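Local structure of CELL WALL surface anchor family protein (2X9X) at residues A[137-142]-A[252-257]; A[9-14]-A[257-262]; A[62-67]-A[119-124]; A[155-160]-A[236-241]. The protein serves as the backbone subunit of the Streptococcus pneumoniae pilus, probably repeating along its shaft and supporting cell adhesion. The protein carries 1 engineered substitution. All coordinates share one frame; numbering follows the deposited sequence. Where two conformers were deposited one is given.

Contact 1. Residues A[137-142]-A[252-257]. With NA (sodium ion), chain C.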
loop_
_atom_site.group_PDB
_atom_site.type_symbol
_atom_site.label_atom_id
_atom_site.label_comp_id
_atom_site.label_asym_id
_atom_site.label_seq_id
_atom_site.Cartn_x
_atom_site.Cartn_y
_atom_site.Cartn_z
ATOM N N VAL A 137 13.412 -2.444 1.891
ATOM C CA VAL A 137 14.465 -3.451 1.915
ATOM C C VAL A 137 15.681 -2.995 2.711
ATOM O O VAL A 137 16.077 -1.840 2.637
ATOM C CB VAL A 137 14.928 -3.802 0.486
ATOM C CG1 VAL A 137 16.220 -4.613 0.519
ATOM C CG2 VAL A 137 13.834 -4.549 -0.259
ATOM N N THR A 138 16.274 -3.906 3.469
ATOM C CA THR A 138 17.537 -3.618 4.131
ATOM C C THR A 138 18.488 -4.770 3.823
ATOM O O THR A 138 18.069 -5.929 3.774
ATOM C CB THR A 138 17.365 -3.436 5.657
ATOM O OG1 THR A 138 16.371 -2.429 5.911
ATOM C CG2 THR A 138 18.679 -3.010 6.299
ATOM N N PHE A 139 19.754 -4.446 3.574
ATOM C CA PHE A 139 20.781 -5.464 3.366
ATOM C C PHE A 139 21.720 -5.448 4.558
ATOM O O PHE A 139 22.413 -4.457 4.805
ATOM C CB PHE A 139 21.555 -5.221 2.060
ATOM C CG PHE A 139 22.678 -6.206 1.818
ATOM C CD1 PHE A 139 22.418 -7.559 1.674
ATOM C CD2 PHE A 139 23.994 -5.772 1.722
ATOM C CE1 PHE A 139 23.447 -8.462 1.446
ATOM C CE2 PHE A 139 25.030 -6.672 1.495
ATOM C CZ PHE A 139 24.753 -8.017 1.357
ATOM N N ASN A 140 21.729 -6.553 5.297
ATOM C CA ASN A 140 22.520 -6.677 6.509
ATOM C C ASN A 140 23.662 -7.655 6.257
ATOM O O ASN A 140 23.426 -8.791 5.858
ATOM C CB ASN A 140 21.623 -7.148 7.655
ATOM C CG ASN A 140 20.441 -6.215 7.881
ATOM O OD1 ASN A 140 20.538 -5.249 8.633
ATOM N ND2 ASN A 140 19.320 -6.496 7.217
ATOM N N TYR A 141 24.893 -7.202 6.475
ATOM C CA TYR A 141 26.070 -7.970 6.090
ATOM C C TYR A 141 27.247 -7.652 7.003
ATOM O O TYR A 141 27.186 -6.733 7.817
ATOM C CB TYR A 141 26.462 -7.619 4.651
ATOM C CG TYR A 141 27.156 -6.277 4.542
ATOM C CD1 TYR A 141 26.434 -5.091 4.612
ATOM C CD2 TYR A 141 28.537 -6.196 4.387
ATOM C CE1 TYR A 141 27.064 -3.863 4.524
ATOM C CE2 TYR A 141 29.178 -4.972 4.298
ATOM C CZ TYR A 141 28.436 -3.809 4.370
ATOM O OH TYR A 141 29.069 -2.592 4.289
ATOM N N GLY A 142 28.323 -8.416 6.863
ATOM C CA GLY A 142 29.547 -8.125 7.579
ATOM C C GLY A 142 30.443 -9.341 7.657
ATOM O O GLY A 142 30.043 -10.432 7.253
ATOM N N LYS A 252 27.463 -0.569 8.984
ATOM C CA LYS A 252 26.067 -0.168 8.890
ATOM C C LYS A 252 25.419 -0.880 7.708
ATOM O O LYS A 252 26.082 -1.165 6.706
ATOM C CB LYS A 252 25.940 1.352 8.755
ATOM C CG LYS A 252 26.568 1.933 7.501
ATOM C CD LYS A 252 26.488 3.456 7.505
ATOM C CE LYS A 252 27.034 4.046 6.212
ATOM N NZ LYS A 252 27.022 5.536 6.221
ATOM N N PRO A 253 24.122 -1.186 7.821
ATOM C CA PRO A 253 23.435 -1.901 6.741
ATOM C C PRO A 253 23.234 -1.006 5.523
ATOM O O PRO A 253 23.400 0.213 5.614
ATOM C CB PRO A 253 22.081 -2.240 7.371
ATOM C CG PRO A 253 21.870 -1.138 8.356
ATOM C CD PRO A 253 23.231 -0.961 8.972
ATOM N N LEU A 254 22.889 -1.608 4.391
ATOM C CA LEU A 254 22.536 -0.837 3.206
ATOM C C LEU A 254 21.026 -0.659 3.171
ATOM O O LEU A 254 20.278 -1.605 3.408
ATOM C CB LEU A 254 23.023 -1.523 1.926
ATOM C CG LEU A 254 24.523 -1.795 1.808
ATOM C CD1 LEU A 254 24.875 -2.235 0.384
ATOM C CD2 LEU A 254 25.336 -0.570 2.208
ATOM N N ASP A 255 20.594 0.561 2.875
ATOM C CA ASP A 255 19.192 0.936 2.971
ATOM C C ASP A 255 18.852 1.831 1.783
ATOM O O ASP A 255 19.006 3.048 1.859
ATOM C CB ASP A 255 18.973 1.673 4.297
ATOM C CG ASP A 255 17.541 2.118 4.502
ATOM O OD1 ASP A 255 16.847 2.392 3.505
ATOM O OD2 ASP A 255 17.112 2.209 5.672
ATOM N N PRO A 256 18.406 1.224 0.671
ATOM C CA PRO A 256 18.142 1.943 -0.580
ATOM C C PRO A 256 16.874 2.772 -0.478
ATOM O O PRO A 256 16.116 2.591 0.473
ATOM C CB PRO A 256 17.903 0.803 -1.574
ATOM C CG PRO A 256 17.322 -0.276 -0.726
ATOM C CD PRO A 256 18.163 -0.221 0.517
ATOM N N THR A 257 16.650 3.669 -1.434
ATOM C CA THR A 257 15.402 4.423 -1.489
ATOM C C THR A 257 14.384 3.661 -2.334
ATOM O O THR A 257 14.570 3.478 -3.539
ATOM C CB THR A 257 15.607 5.839 -2.063
ATOM O OG1 THR A 257 16.598 6.532 -1.293
ATOM C CG2 THR A 257 14.302 6.626 -2.022
HETATM NA NA NA C . 15.017 0.358 3.220
HETATM O O HOH W 1 16.612 0.006 7.511
HETATM O O HOH W 2 28.060 -0.245 5.099
#
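A sodium site closes one end of this contact: Val137 O binds the sodium ion at 2.5 Å, and Asp255 OD1 reaches the ion from the other segment at 2.8 Å. Asp136 OD1 and Glu258 OE2 supply the other two protein ligands. With its CG anti to the backbone N (chi1 180°), Asp255 turns OD1 to the ion, while OD2 accepts a bond from a water that also meets Thr138 OG1, a hydroxyl further paired with Thr150 OG1. Beyond the site the segments run roughly antiparallel and join in a single bridge. Phe139 N donates to Leu254 O over 2.9 Å, almost straight at 173°, and Leu254 N returns a bond to Phe139 O, also 2.9 Å long. The pairing does not continue to Pro256, which has no amide hydrogen; its CD lies 3.4 Å from Val137 O, the sodium ligand. The side chains of Phe139 and Leu254 run alongside each other, CD2 of the ring 3.9 Å from Leu254 CD1, and Ile8 of strand 7-12 touches both. Pro253 CB packs against Thr138 CG2 at 3.6 Å and against Asn140 OD1. At the far end a water links Tyr141 OH to Lys252 O. The arrangement is an isolated antiparallel beta bridge, with a proline-rich connection docked on a strand of a Cna-B-like domain beside a metal site.

Contact 2. Residues A[9-14]-A[257-262]; sequences DKDFKG and TEPKVV. With NA (sodium ion), chain C.
Phe12 and Pro259 form the tight part of this contact, where residues 9-12 and 257-261 run in nearly the same direction, 11° apart. Pro259 CB sits over one face of the Phe12 ring in a CH-pi contact, 3.9 Å from its centroid. The two side chains pass one another heading opposite ways, and the rim atom Phe12 CZ approaches Val261 CG1 to 3.7 Å, with Lys260 O at the ring edge. Placing CG of Phe12 anti to its carbonyl carbon (chi1 -57°) carries the ring along the second segment. Asp11 OD1 touches Pro259 CB and also receives the Phe12 amide, a bond of 2.7 Å between Phe12 N and Asp11 OD1.

Next to this, the extended aliphatic chain of Lys10 crosses Glu258, Lys10 CD against Glu258 CG at 3.8 Å. The bend in Glu258 brings OE2 to the sodium ion at 2.6 Å. Lys260 NZ donates to Glu258 O from above the carbonyl plane and also bonds Ser134 OG.

The Thr257 end is looser and more exposed. There a water bridges Asp9 OD1 and Thr257 N, while Lys25 NZ makes a salt bridge with Asp9 OD1 and hydrogen bonds to Lys10 O and Thr257 O, joining backbones that share no direct hydrogen bond. Lys10 NZ is covalently linked to Asn135 CG and hydrogen-bonded to Asp58 OD2: the intramolecular Lys-Asn isopeptide bond characteristic of Gram-positive pilin domains.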
loop_
_atom_site.group_PDB
_atom_site.type_symbol
_atom_site.label_atom_id
_atom_site.label_comp_id
_atom_site.label_asym_id
_atom_site.label_seq_id
_atom_site.Cartn_x
_atom_site.Cartn_y
_atom_site.Cartn_z
ATOM N N ASP A 9 20.437 -1.026 -4.803
ATOM C CA ASP A 9 19.270 -0.260 -5.207
ATOM C C ASP A 9 18.060 -1.181 -5.261
ATOM O O ASP A 9 18.186 -2.385 -5.502
ATOM C CB ASP A 9 19.483 0.418 -6.566
ATOM C CG ASP A 9 18.383 1.415 -6.903
ATOM O OD1 ASP A 9 17.828 2.032 -5.966
ATOM O OD2 ASP A 9 18.074 1.587 -8.102
ATOM N N LYS A 10 16.889 -0.619 -4.997
ATOM C CA LYS A 10 15.639 -1.328 -5.231
ATOM C C LYS A 10 14.744 -0.455 -6.086
ATOM O O LYS A 10 14.669 0.753 -5.878
ATOM C CB LYS A 10 14.912 -1.659 -3.929
ATOM C CG LYS A 10 13.560 -2.274 -4.202
ATOM C CD LYS A 10 12.760 -2.568 -2.957
ATOM C CE LYS A 10 11.465 -3.242 -3.368
ATOM N NZ LYS A 10 10.742 -3.828 -2.225
ATOM N N ASP A 11 14.064 -1.061 -7.049
ATOM C CA ASP A 11 13.145 -0.315 -7.891
ATOM C C ASP A 11 12.215 -1.309 -8.558
ATOM O O ASP A 11 12.279 -2.516 -8.289
ATOM C CB ASP A 11 13.918 0.494 -8.940
ATOM C CG ASP A 11 13.204 1.782 -9.342
ATOM O OD1 ASP A 11 11.956 1.831 -9.304
ATOM O OD2 ASP A 11 13.901 2.750 -9.705
ATOM N N PHE A 12 11.340 -0.808 -9.418
ATOM C CA PHE A 12 10.510 -1.683 -10.228
ATOM C C PHE A 12 11.419 -2.473 -11.163
ATOM O O PHE A 12 12.509 -2.010 -11.517
ATOM C CB PHE A 12 9.472 -0.866 -10.995
ATOM C CG PHE A 12 8.602 -0.028 -10.102
ATOM C CD1 PHE A 12 8.594 1.354 -10.208
ATOM C CD2 PHE A 12 7.827 -0.626 -9.122
ATOM C CE1 PHE A 12 7.802 2.123 -9.370
ATOM C CE2 PHE A 12 7.034 0.139 -8.279
ATOM C CZ PHE A 12 7.022 1.513 -8.404
ATOM N N LYS A 13 10.986 -3.670 -11.538
ATOM C CA LYS A 13 11.797 -4.548 -12.378
ATOM C C LYS A 13 12.289 -3.833 -13.633
ATOM O O LYS A 13 11.495 -3.285 -14.398
ATOM C CB LYS A 13 11.012 -5.807 -12.753
ATOM C CG LYS A 13 11.704 -6.712 -13.766
ATOM C CD LYS A 13 12.949 -7.355 -13.190
ATOM C CE LYS A 13 13.427 -8.515 -14.063
ATOM N NZ LYS A 13 13.887 -8.082 -15.417
ATOM N N GLY A 14 13.606 -3.836 -13.828
ATOM C CA GLY A 14 14.215 -3.223 -14.996
ATOM C C GLY A 14 14.724 -1.809 -14.768
ATOM O O GLY A 14 15.380 -1.235 -15.639
ATOM N N THR A 257 16.650 3.669 -1.434
ATOM C CA THR A 257 15.402 4.423 -1.489
ATOM C C THR A 257 14.384 3.661 -2.334
ATOM O O THR A 257 14.570 3.478 -3.539
ATOM C CB THR A 257 15.607 5.839 -2.063
ATOM O OG1 THR A 257 16.598 6.532 -1.293
ATOM C CG2 THR A 257 14.302 6.626 -2.022
ATOM N N GLU A 258 13.307 3.211 -1.698
ATOM C CA GLU A 258 12.296 2.411 -2.386
ATOM C C GLU A 258 11.332 3.253 -3.213
ATOM O O GLU A 258 11.006 4.385 -2.844
ATOM C CB GLU A 258 11.483 1.582 -1.389
ATOM C CG GLU A 258 12.243 0.463 -0.723
ATOM C CD GLU A 258 13.125 0.952 0.396
ATOM O OE1 GLU A 258 12.929 2.090 0.885
ATOM O OE2 GLU A 258 14.019 0.186 0.786
ATOM N N PRO A 259 10.846 2.683 -4.326
ATOM C CA PRO A 259 9.801 3.352 -5.104
ATOM C C PRO A 259 8.469 3.279 -4.362
ATOM O O PRO A 259 8.383 2.649 -3.306
ATOM C CB PRO A 259 9.741 2.526 -6.390
ATOM C CG PRO A 259 10.209 1.166 -5.990
ATOM C CD PRO A 259 11.193 1.357 -4.867
ATOM N N LYS A 260 7.447 3.927 -4.905
ATOM C CA LYS A 260 6.141 3.972 -4.263
ATOM C C LYS A 260 5.067 3.775 -5.316
ATOM O O LYS A 260 5.259 4.142 -6.477
ATOM C CB LYS A 260 5.939 5.324 -3.572
ATOM C CG LYS A 260 7.059 5.715 -2.607
ATOM C CD LYS A 260 6.803 5.168 -1.214
ATOM C CE LYS A 260 7.984 5.413 -0.282
ATOM N NZ LYS A 260 9.100 4.449 -0.519
ATOM N N VAL A 261 3.939 3.193 -4.916
ATOM C CA VAL A 261 2.800 3.055 -5.819
ATOM C C VAL A 261 1.557 3.700 -5.210
ATOM O O VAL A 261 1.445 3.828 -3.989
ATOM C CB VAL A 261 2.518 1.586 -6.184
ATOM C CG1 VAL A 261 3.754 0.948 -6.815
ATOM C CG2 VAL A 261 2.087 0.816 -4.964
ATOM N N VAL A 262 0.625 4.113 -6.062
ATOM C CA VAL A 262 -0.551 4.838 -5.590
ATOM C C VAL A 262 -1.731 4.683 -6.546
ATOM O O VAL A 262 -1.545 4.595 -7.762
ATOM C CB VAL A 262 -0.222 6.331 -5.399
ATOM C CG1 VAL A 262 -0.003 7.001 -6.753
ATOM C CG2 VAL A 262 -1.316 7.033 -4.603
HETATM NA NA NA C . 15.017 0.358 3.220
HETATM O O HOH W 3 18.495 3.712 -3.816
#

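Contact 3. Residues A[62-67]-A[119-124]; sequences EGLAFN and YSATLN
Tyr119 opens the contact by setting its CD1 at the edge of the Phe66 ring, 4.0 Å from Phe66 CE1, the two side chains crossing at about a right angle. Its phenol end bonds outside the pair, to Asp58 OD2. Ser120 follows with its carbonyl: Asn67 N donates to Ser120 O over 2.9 Å, and the Asn67 side chain packs close to the hydroxyls of Ser120 and Thr122. Ala121 is opposite Phe66, and its CA approaches Ala65 O to 3.2 Å in a CA-H...O contact, while its methyl meets Leu64 CD2. Thr122 makes the antiparallel hydrogen-bonded pair with Ala65, through Ala65 N to Thr122 O at 2.8 Å and Thr122 N to Ala65 O. Leu123 pairs with Leu64; with CG anti to the backbone N (chi1 -172°), it lays CD1 3.4 Å from Gly63 O. Asn124 ends the pairing with two bonds. Its backbone N donates to Gly63 O at 2.8 Å, and its ND2 reaches Glu62 O at 3.0 Å, nearly straight (169°) and on a carbonyl lone pair, with the oxygen in the amide plane. Asn124 OD1 meanwhile accepts from Lys126 N. Strand 113-123 thus runs between strand 64-75 and strand 36-45 in an antiparallel sheet, and the face bearing Leu64 and Leu123 touches Glu133 on strand 133-142, which belongs to another sheet.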
loop_
_atom_site.group_PDB
_atom_site.type_symbol
_atom_site.label_atom_id
_atom_site.label_comp_id
_atom_site.label_asym_id
_atom_site.label_seq_id
_atom_site.Cartn_x
_atom_site.Cartn_y
_atom_site.Cartn_z
ATOM N N GLU A 62 0.336 -2.431 4.129
ATOM C CA GLU A 62 -0.724 -3.441 4.019
ATOM C C GLU A 62 -1.451 -3.501 2.671
ATOM O O GLU A 62 -2.055 -4.523 2.341
ATOM C CB GLU A 62 -1.730 -3.303 5.166
ATOM C CG GLU A 62 -2.681 -2.144 5.004
ATOM C CD GLU A 62 -3.725 -2.074 6.106
ATOM O OE1 GLU A 62 -3.798 -2.999 6.949
ATOM O OE2 GLU A 62 -4.476 -1.079 6.130
ATOM N N GLY A 63 -1.397 -2.416 1.902
ATOM C CA GLY A 63 -2.032 -2.373 0.592
ATOM C C GLY A 63 -1.272 -3.113 -0.498
ATOM O O GLY A 63 -1.752 -3.231 -1.628
ATOM N N LEU A 64 -0.084 -3.604 -0.159
ATOM C CA LEU A 64 0.697 -4.454 -1.054
ATOM C C LEU A 64 0.787 -5.858 -0.467
ATOM O O LEU A 64 1.389 -6.062 0.589
ATOM C CB LEU A 64 2.106 -3.893 -1.234
ATOM C CG LEU A 64 2.238 -2.676 -2.150
ATOM C CD1 LEU A 64 3.559 -1.965 -1.904
ATOM C CD2 LEU A 64 2.107 -3.086 -3.617
ATOM N N ALA A 65 0.183 -6.824 -1.148
ATOM C CA ALA A 65 0.252 -8.213 -0.712
ATOM C C ALA A 65 1.412 -8.940 -1.383
ATOM O O ALA A 65 1.350 -9.251 -2.574
ATOM C CB ALA A 65 -1.059 -8.925 -1.004
ATOM N N PHE A 66 2.470 -9.201 -0.619
ATOM C CA PHE A 66 3.605 -9.966 -1.128
ATOM C C PHE A 66 3.121 -11.267 -1.757
ATOM O O PHE A 66 2.343 -12.008 -1.154
ATOM C CB PHE A 66 4.622 -10.249 -0.015
ATOM C CG PHE A 66 5.731 -11.180 -0.430
ATOM C CD1 PHE A 66 6.610 -10.827 -1.442
ATOM C CD2 PHE A 66 5.890 -12.412 0.187
ATOM C CE1 PHE A 66 7.628 -11.685 -1.833
ATOM C CE2 PHE A 66 6.906 -13.274 -0.198
ATOM C CZ PHE A 66 7.775 -12.911 -1.209
ATOM N N ASN A 67 3.570 -11.539 -2.980
ATOM C CA ASN A 67 3.201 -12.778 -3.659
ATOM C C ASN A 67 4.173 -13.906 -3.330
ATOM O O ASN A 67 5.261 -13.993 -3.900
ATOM C CB ASN A 67 3.108 -12.560 -5.171
ATOM C CG ASN A 67 2.011 -11.585 -5.548
ATOM O OD1 ASN A 67 0.956 -11.553 -4.915
ATOM N ND2 ASN A 67 2.252 -10.789 -6.585
ATOM N N TYR A 119 10.871 -10.322 -7.427
ATOM C CA TYR A 119 9.647 -10.840 -6.826
ATOM C C TYR A 119 8.525 -9.857 -7.103
ATOM O O TYR A 119 8.758 -8.800 -7.680
ATOM C CB TYR A 119 9.823 -11.011 -5.320
ATOM C CG TYR A 119 10.376 -9.790 -4.622
ATOM C CD1 TYR A 119 9.541 -8.901 -3.956
ATOM C CD2 TYR A 119 11.740 -9.535 -4.618
ATOM C CE1 TYR A 119 10.059 -7.783 -3.304
ATOM C CE2 TYR A 119 12.258 -8.434 -3.985
ATOM C CZ TYR A 119 11.417 -7.561 -3.323
ATOM O OH TYR A 119 11.967 -6.473 -2.687
ATOM N N SER A 120 7.313 -10.195 -6.688
ATOM C CA SER A 120 6.187 -9.304 -6.927
ATOM C C SER A 120 5.251 -9.202 -5.732
ATOM O O SER A 120 5.298 -10.019 -4.807
ATOM C CB SER A 120 5.413 -9.728 -8.182
ATOM O OG SER A 120 4.755 -10.972 -7.998
ATOM N N ALA A 121 4.414 -8.171 -5.761
ATOM C CA ALA A 121 3.355 -7.994 -4.782
ATOM C C ALA A 121 2.111 -7.538 -5.530
ATOM O O ALA A 121 2.213 -6.961 -6.612
ATOM C CB ALA A 121 3.760 -6.971 -3.731
ATOM N N THR A 122 0.940 -7.814 -4.970
ATOM C CA THR A 122 -0.313 -7.412 -5.592
ATOM C C THR A 122 -0.923 -6.241 -4.829
ATOM O O THR A 122 -1.097 -6.305 -3.607
ATOM C CB THR A 122 -1.317 -8.584 -5.634
ATOM O OG1 THR A 122 -0.732 -9.694 -6.331
ATOM C CG2 THR A 122 -2.607 -8.168 -6.333
ATOM N N LEU A 123 -1.212 -5.158 -5.544
ATOM C CA LEU A 123 -1.896 -4.017 -4.949
ATOM C C LEU A 123 -3.322 -4.445 -4.634
ATOM O O LEU A 123 -4.041 -4.910 -5.519
ATOM C CB LEU A 123 -1.882 -2.835 -5.916
ATOM C CG LEU A 123 -2.378 -1.475 -5.421
ATOM C CD1 LEU A 123 -1.618 -1.012 -4.188
ATOM C CD2 LEU A 123 -2.232 -0.456 -6.538
ATOM N N ASN A 124 -3.730 -4.308 -3.374
ATOM C CA ASN A 124 -4.996 -4.891 -2.933
ATOM C C ASN A 124 -6.041 -3.863 -2.476
ATOM O O ASN A 124 -5.776 -2.660 -2.446
ATOM C CB ASN A 124 -4.746 -5.949 -1.848
ATOM C CG ASN A 124 -4.203 -5.353 -0.567
ATOM O OD1 ASN A 124 -4.770 -4.415 -0.025
ATOM N ND2 ASN A 124 -3.100 -5.900 -0.078
#

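Contact 4. Residues A[155-160]-A[236-241]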
loop_
_atom_site.group_PDB
_atom_site.type_symbol
_atom_site.label_atom_id
_atom_site.label_comp_id
_atom_site.label_asym_id
_atom_site.label_seq_id
_atom_site.Cartn_x
_atom_site.Cartn_y
_atom_site.Cartn_z
ATOM N N LYS A 155 0.585 0.341 12.526
ATOM C CA LYS A 155 -0.322 1.443 12.811
ATOM C C LYS A 155 -0.263 1.787 14.289
ATOM O O LYS A 155 0.116 0.943 15.108
ATOM C CB LYS A 155 -1.755 1.070 12.426
ATOM C CG LYS A 155 -1.961 0.918 10.927
ATOM C CD LYS A 155 -3.393 0.533 10.592
ATOM C CE LYS A 155 -3.551 0.325 9.097
ATOM N NZ LYS A 155 -4.923 -0.111 8.731
ATOM N N PRO A 156 -0.631 3.030 14.639
ATOM C CA PRO A 156 -0.763 3.379 16.058
ATOM C C PRO A 156 -1.969 2.677 16.666
ATOM O O PRO A 156 -2.777 2.100 15.934
ATOM C CB PRO A 156 -1.023 4.892 16.034
ATOM C CG PRO A 156 -0.730 5.339 14.617
ATOM C CD PRO A 156 -0.992 4.151 13.756
ATOM N N ASN A 157 -2.083 2.715 17.988
ATOM C CA ASN A 157 -3.327 2.328 18.641
ATOM C C ASN A 157 -4.443 3.293 18.260
ATOM O O ASN A 157 -4.186 4.348 17.672
ATOM C CB ASN A 157 -3.151 2.283 20.160
ATOM C CG ASN A 157 -2.564 0.971 20.637
ATOM O OD1 ASN A 157 -2.993 -0.102 20.208
ATOM N ND2 ASN A 157 -1.587 1.047 21.541
ATOM N N GLU A 158 -5.677 2.923 18.593
ATOM C CA GLU A 158 -6.857 3.700 18.218
ATOM C C GLU A 158 -6.723 5.195 18.521
ATOM O O GLU A 158 -7.201 6.038 17.758
ATOM C CB GLU A 158 -8.093 3.144 18.928
ATOM N N ASN A 159 -6.073 5.526 19.633
ATOM C CA ASN A 159 -5.988 6.920 20.058
ATOM C C ASN A 159 -4.771 7.687 19.532
ATOM O O ASN A 159 -4.536 8.834 19.920
ATOM C CB ASN A 159 -6.103 7.021 21.578
ATOM C CG ASN A 159 -7.465 6.604 22.071
ATOM O OD1 ASN A 159 -8.465 7.262 21.783
ATOM N ND2 ASN A 159 -7.521 5.495 22.794
ATOM N N GLY A 160 -4.011 7.055 18.642
ATOM C CA GLY A 160 -2.941 7.741 17.938
ATOM C C GLY A 160 -1.557 7.542 18.524
ATOM O O GLY A 160 -0.592 8.172 18.078
ATOM N N THR A 236 3.084 -7.639 16.735
ATOM C CA THR A 236 2.097 -8.493 17.400
ATOM C C THR A 236 0.825 -7.739 17.782
ATOM O O THR A 236 -0.211 -8.354 18.042
ATOM C CB THR A 236 2.671 -9.178 18.658
ATOM O OG1 THR A 236 3.090 -8.185 19.602
ATOM C CG2 THR A 236 3.852 -10.061 18.291
ATOM N N THR A 237 0.908 -6.411 17.806
ATOM C CA THR A 237 -0.226 -5.573 18.172
ATOM C C THR A 237 -0.032 -4.176 17.600
ATOM O O THR A 237 1.105 -3.720 17.442
ATOM C CB THR A 237 -0.386 -5.481 19.712
ATOM O OG1 THR A 237 -1.603 -4.797 20.040
ATOM C CG2 THR A 237 0.790 -4.748 20.341
ATOM N N ALA A 238 -1.132 -3.503 17.271
ATOM C CA ALA A 238 -1.057 -2.102 16.874
ATOM C C ALA A 238 -0.440 -1.290 18.004
ATOM O O ALA A 238 -0.545 -1.661 19.173
ATOM C CB ALA A 238 -2.436 -1.564 16.542
ATOM N N GLY A 239 0.215 -0.191 17.655
ATOM C CA GLY A 239 0.689 0.753 18.650
ATOM C C GLY A 239 1.976 0.395 19.371
ATOM O O GLY A 239 2.403 1.136 20.250
ATOM N N GLU A 240 2.592 -0.729 19.006
ATOM C CA GLU A 240 3.842 -1.155 19.636
ATOM C C GLU A 240 4.844 -1.663 18.606
ATOM O O GLU A 240 4.506 -2.480 17.753
ATOM C CB GLU A 240 3.582 -2.250 20.678
ATOM C CG GLU A 240 2.686 -1.814 21.827
ATOM C CD GLU A 240 2.444 -2.918 22.848
ATOM O OE1 GLU A 240 3.281 -3.844 22.950
ATOM O OE2 GLU A 240 1.415 -2.852 23.558
ATOM N N ILE A 241 6.074 -1.162 18.695
ATOM C CA ILE A 241 7.180 -1.623 17.871
ATOM C C ILE A 241 8.358 -1.937 18.782
ATOM O O ILE A 241 8.719 -1.129 19.641
ATOM C CB ILE A 241 7.598 -0.549 16.829
ATOM C CG1 ILE A 241 6.607 -0.531 15.659
ATOM C CG2 ILE A 241 9.031 -0.790 16.336
ATOM C CD1 ILE A 241 6.863 0.571 14.639
HETATM O O HOH W 4 -0.897 -1.656 22.612
HETATM O O HOH W 5 -4.308 -3.079 19.562
#
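Two loops are joined by one backbone hydrogen bond, from Gly239 N to Lys155 O at 2.8 Å with an N-H...O angle of 153°. Each segment holds a beta turn: type II from Thr237 to Glu240, with Gly239 at its third position at positive phi, and type I from Asn157 to Gly160, closed by Gly160 N to Asn157 O. They lead into strands 162-169 and 240-246, parallel neighbours in one mixed sheet. Ala238 points its methyl at the opposite backbone, CB being 3.7 Å from Pro156 O. Asn157 lies across the type II turn, ND2 3.7 Å from Gly239 CA. Its CG stands anti to the carbonyl carbon (chi1 -84°), which brings OD1 within 3.1 Å of Ala238 O; the two are acceptors and do not bond. ND2 donates instead to Asp161 OD2. The ammonium group of Lys155 (NZ) leads away from this turn to a salt bridge with Glu62 OE2. One water bonds weakly to Asn157 OD1 and also meets Thr237 OG1. A second accepts from Asn157 ND2 at 3.0 Å and donates to Glu240 OE2 at 2.8 Å.

From the N terminus, strand 7-12 packs against segment 257-262, some 245 residues later, so contact 2 closes the outermost loop and encloses the other three. Contact 3 closes first, pairing strands 64-75 and 113-123 before contact 1 opens at Val137. Contact 1 then closes a loop of about 110 residues holding the four-stranded sheet of strands 162-169 to 240-246 and, within it, contact 4; its second segment runs directly into contact 2 through the shared Thr257. Sodium joins contacts 1 and 2, and Lys10 NZ makes a weak hydrogen bond to Tyr119 OH between contacts 2 and 3. Contact 4 touches contact 3 through Lys155 and Glu62, tying the loop before strand 162-169 to the loop before strand 64-75.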